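Local structure of protein with a SET domain within carboxy region (Cryptosporidium parvum, 4LDG) at residues I127-I132 and L235-T240. The protein is of unsettled function but carries a SET domain of the SETD8 type and is probably a histone H4K20 methyltransferase. Numbering follows the deposited sequence.
Sequences IYKYCI and LMIENT
The most intimate contact between this helix and strand is made by Leu235 CD1, which lies against the helix backbone between Tyr128 and Lys129. Leu235 CD1 is 3.4 Å from Lys129 N and sits beside CB of both helix residues, 3.7 Å from Lys129 CB. Leu235 CD1 also meets Ile132 CD1, one helical turn on, at 3.9 Å, where the two side chains cross obliquely. Leu235 reaches this spot with CG anti to its own carbonyl carbon (chi1 -71°), and CD1 continues the extended chain.

Ile237, two residues along the strand and on the same face, points toward the helix and ends in CD1; its CG1-CD1 arm follows a similar course. Ile237 CD1 lies 4.1 Å from both Lys129 CG and Ile132 CG2, so it enters between a lysine chain and a branched side chain. Lys129 sets CG anti to its backbone N (chi1 -178°) and stays extended to the end; NZ gives a hydrogen bond to a water, and this water donates to Met236 O at 3.3 Å.

The axes of 127-132 and 235-237 cross at -57°, 10.0 Å apart at closest approach. Leu235 pairs through its backbone with Arg242 of the central strand 240-247, and a type I' turn from Ile237 to Thr240 joins the two strands as a beta hairpin. Beneath the same helix, Tyr128 meets the ring of Phe244 and bonds through OH to Asp161 O, and Ile132 packs on Phe163. Helix 121-134 thus lies over a three-stranded antiparallel sheet of the SET domain, with 230-237 as one outer strand. No direct hydrogen bond joins the segments: apolar packing of methyl and methylene groups holds them, and partly exposed Lys129 lends its aliphatic part to that packing while carrying its ammonium to the water.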
ATOM      1  N   ILE A 127      13.964  -0.404   3.983  1.00 30.02           N
ATOM      2  CA  ILE A 127      13.023   0.673   3.668  1.00 30.55           C
ATOM      3  C   ILE A 127      11.548   0.232   3.733  1.00 29.51           C
ATOM      4  O   ILE A 127      10.710   0.937   4.299  1.00 30.19           O
ATOM      5  CB  ILE A 127      13.333   1.279   2.274  1.00 33.67           C
ATOM      6  CG1 ILE A 127      14.760   1.858   2.258  1.00 34.37           C
ATOM      7  CG2 ILE A 127      12.315   2.359   1.892  1.00 34.01           C
ATOM      8  CD1 ILE A 127      14.970   3.007   3.235  1.00 36.51           C
ATOM      9  N   TYR A 128      11.229  -0.926   3.184  1.00 29.79           N
ATOM     10  CA  TYR A 128       9.864  -1.432   3.222  1.00 29.54           C
ATOM     11  C   TYR A 128       9.362  -1.650   4.645  1.00 30.79           C
ATOM     12  O   TYR A 128       8.278  -1.201   5.026  1.00 29.89           O
ATOM     13  CB  TYR A 128       9.797  -2.753   2.425  1.00 29.49           C
ATOM     14  CG  TYR A 128      10.013  -2.587   0.922  1.00 28.12           C
ATOM     15  CD1 TYR A 128       9.680  -1.417   0.266  1.00 26.13           C
ATOM     16  CD2 TYR A 128      10.530  -3.618   0.168  1.00 29.70           C
ATOM     17  CE1 TYR A 128       9.849  -1.289  -1.082  1.00 26.44           C
ATOM     18  CE2 TYR A 128      10.727  -3.489  -1.194  1.00 29.15           C
ATOM     19  CZ  TYR A 128      10.360  -2.324  -1.820  1.00 28.28           C
ATOM     20  OH  TYR A 128      10.560  -2.184  -3.199  1.00 30.16           O
ATOM     21  N   LYS A 129      10.178  -2.327   5.430  1.00 31.71           N
ATOM     22  CA  LYS A 129       9.904  -2.533   6.840  1.00 34.08           C
ATOM     23  C   LYS A 129       9.654  -1.203   7.538  1.00 34.10           C
ATOM     24  O   LYS A 129       8.681  -1.054   8.283  1.00 34.23           O
ATOM     25  CB  LYS A 129      11.069  -3.278   7.490  1.00 35.56           C
ATOM     26  CG  LYS A 129      10.859  -3.587   8.961  1.00 39.41           C
ATOM     27  CD  LYS A 129      11.807  -4.665   9.479  1.00 42.27           C
ATOM     28  CE  LYS A 129      11.693  -4.725  10.986  1.00 47.74           C
ATOM     29  NZ  LYS A 129      12.301  -5.942  11.623  1.00 51.73           N
ATOM     30  N   TYR A 130      10.507  -0.220   7.279  1.00 33.11           N
ATOM     31  CA  TYR A 130      10.301   1.086   7.885  1.00 33.47           C
ATOM     32  C   TYR A 130       8.974   1.714   7.455  1.00 31.75           C
ATOM     33  O   TYR A 130       8.275   2.284   8.277  1.00 31.46           O
ATOM     34  CB  TYR A 130      11.468   2.028   7.569  1.00 34.83           C
ATOM     35  CG  TYR A 130      11.418   3.340   8.329  1.00 36.83           C
ATOM     36  CD1 TYR A 130      12.040   3.479   9.582  1.00 38.38           C
ATOM     37  CD2 TYR A 130      10.763   4.434   7.803  1.00 38.95           C
ATOM     38  CE1 TYR A 130      12.017   4.667  10.269  1.00 39.38           C
ATOM     39  CE2 TYR A 130      10.709   5.635   8.489  1.00 42.86           C
ATOM     40  CZ  TYR A 130      11.333   5.744   9.727  1.00 45.44           C
ATOM     41  OH  TYR A 130      11.271   6.941  10.401  1.00 51.82           O
ATOM     42  N   CYS A 131       8.644   1.664   6.167  1.00 32.09           N
ATOM     43  CA  CYS A 131       7.361   2.254   5.687  1.00 33.13           C
ATOM     44  C   CYS A 131       6.141   1.522   6.270  1.00 32.64           C
ATOM     45  O   CYS A 131       5.150   2.136   6.668  1.00 31.81           O
ATOM     46  CB  CYS A 131       7.278   2.221   4.177  1.00 33.84           C
ATOM     47  SG  CYS A 131       8.554   3.146   3.307  1.00 35.41           S
ATOM     48  N   ILE A 132       6.227   0.204   6.351  1.00 33.34           N
ATOM     49  CA  ILE A 132       5.121  -0.564   6.896  1.00 34.85           C
ATOM     50  C   ILE A 132       4.821  -0.131   8.329  1.00 35.30           C
ATOM     51  O   ILE A 132       3.674   0.122   8.678  1.00 31.49           O
ATOM     52  CB  ILE A 132       5.394  -2.074   6.861  1.00 36.79           C
ATOM     53  CG1 ILE A 132       5.325  -2.557   5.425  1.00 38.56           C
ATOM     54  CG2 ILE A 132       4.324  -2.813   7.669  1.00 39.74           C
ATOM     55  CD1 ILE A 132       5.794  -3.974   5.226  1.00 40.92           C
ATOM     56  N   LEU A 235       6.520  -9.068   4.042  1.00 38.90           N
ATOM     57  CA  LEU A 235       7.521  -9.087   5.090  1.00 40.62           C
ATOM     58  C   LEU A 235       6.917  -9.723   6.312  1.00 39.95           C
ATOM     59  O   LEU A 235       5.814  -9.346   6.737  1.00 36.72           O
ATOM     60  CB  LEU A 235       7.958  -7.674   5.483  1.00 44.28           C
ATOM     61  CG  LEU A 235       8.816  -6.862   4.504  1.00 48.52           C
ATOM     62  CD1 LEU A 235       9.304  -5.589   5.184  1.00 51.12           C
ATOM     63  CD2 LEU A 235       9.998  -7.652   3.954  1.00 49.61           C
ATOM     64  N   MET A 236       7.657 -10.659   6.893  1.00 39.16           N
ATOM     65  CA  MET A 236       7.299 -11.200   8.187  1.00 42.53           C
ATOM     66  C   MET A 236       7.852 -10.245   9.219  1.00 41.32           C
ATOM     67  O   MET A 236       9.048 -10.042   9.258  1.00 42.56           O
ATOM     68  CB  MET A 236       7.898 -12.596   8.385  1.00 43.60           C
ATOM     69  CG  MET A 236       7.480 -13.586   7.314  1.00 44.92           C
ATOM     70  SD  MET A 236       5.697 -13.866   7.207  1.00 49.92           S
ATOM     71  CE  MET A 236       5.423 -14.686   8.776  1.00 48.05           C
ATOM     72  N   ILE A 237       6.968  -9.638  10.010  1.00 41.34           N
ATOM     73  CA  ILE A 237       7.341  -8.684  11.034  1.00 43.85           C
ATOM     74  C   ILE A 237       6.656  -9.131  12.297  1.00 47.66           C
ATOM     75  O   ILE A 237       5.440  -9.279  12.316  1.00 49.49           O
ATOM     76  CB  ILE A 237       6.890  -7.270  10.690  1.00 43.80           C
ATOM     77  CG1 ILE A 237       7.727  -6.751   9.540  1.00 43.36           C
ATOM     78  CG2 ILE A 237       7.028  -6.358  11.907  1.00 44.51           C
ATOM     79  CD1 ILE A 237       7.208  -5.483   8.917  1.00 43.59           C
ATOM     80  N   GLU A 238       7.433  -9.382  13.348  0.50 47.90           N
ATOM     81  CA  GLU A 238       6.879  -9.799  14.632  0.50 50.08           C
ATOM     82  C   GLU A 238       5.889 -10.973  14.468  0.50 50.19           C
ATOM     83  O   GLU A 238       4.808 -10.993  15.050  0.50 49.92           O
ATOM     84  CB  GLU A 238       6.270  -8.585  15.352  0.50 51.18           C
ATOM     85  CG  GLU A 238       7.328  -7.585  15.825  0.50 51.52           C
ATOM     86  CD  GLU A 238       6.750  -6.294  16.408  0.50 53.64           C
ATOM     87  OE1 GLU A 238       6.549  -5.306  15.640  0.50 51.83           O
ATOM     88  OE2 GLU A 238       6.522  -6.258  17.642  0.50 52.28           O
ATOM     89  N   ASN A 239       6.299 -11.932  13.639  0.50 50.98           N
ATOM     90  CA  ASN A 239       5.616 -13.219  13.452  0.50 52.88           C
ATOM     91  C   ASN A 239       4.385 -13.211  12.548  0.50 52.32           C
ATOM     92  O   ASN A 239       3.714 -14.227  12.391  0.50 52.05           O
ATOM     93  CB  ASN A 239       5.279 -13.834  14.806  0.50 55.17           C
ATOM     94  CG  ASN A 239       6.428 -14.640  15.357  0.50 57.52           C
ATOM     95  OD1 ASN A 239       7.447 -14.084  15.760  0.50 56.65           O
ATOM     96  ND2 ASN A 239       6.290 -15.959  15.336  0.50 60.14           N
ATOM     97  N   THR A 240       4.139 -12.061  11.936  1.00 52.71           N
ATOM     98  CA  THR A 240       2.902 -11.735  11.230  1.00 48.63           C
ATOM     99  C   THR A 240       3.250 -11.278   9.803  1.00 45.16           C
ATOM    100  O   THR A 240       4.071 -10.362   9.608  1.00 41.34           O
ATOM    101  CB  THR A 240       2.223 -10.585  11.974  1.00 50.54           C
ATOM    102  OG1 THR A 240       1.748 -11.082  13.221  1.00 59.39           O
ATOM    103  CG2 THR A 240       1.055  -9.984  11.195  1.00 53.03           C
TER
HETATM  104  O   HOH W   1      11.158  -8.195  10.992  1.00 66.40           O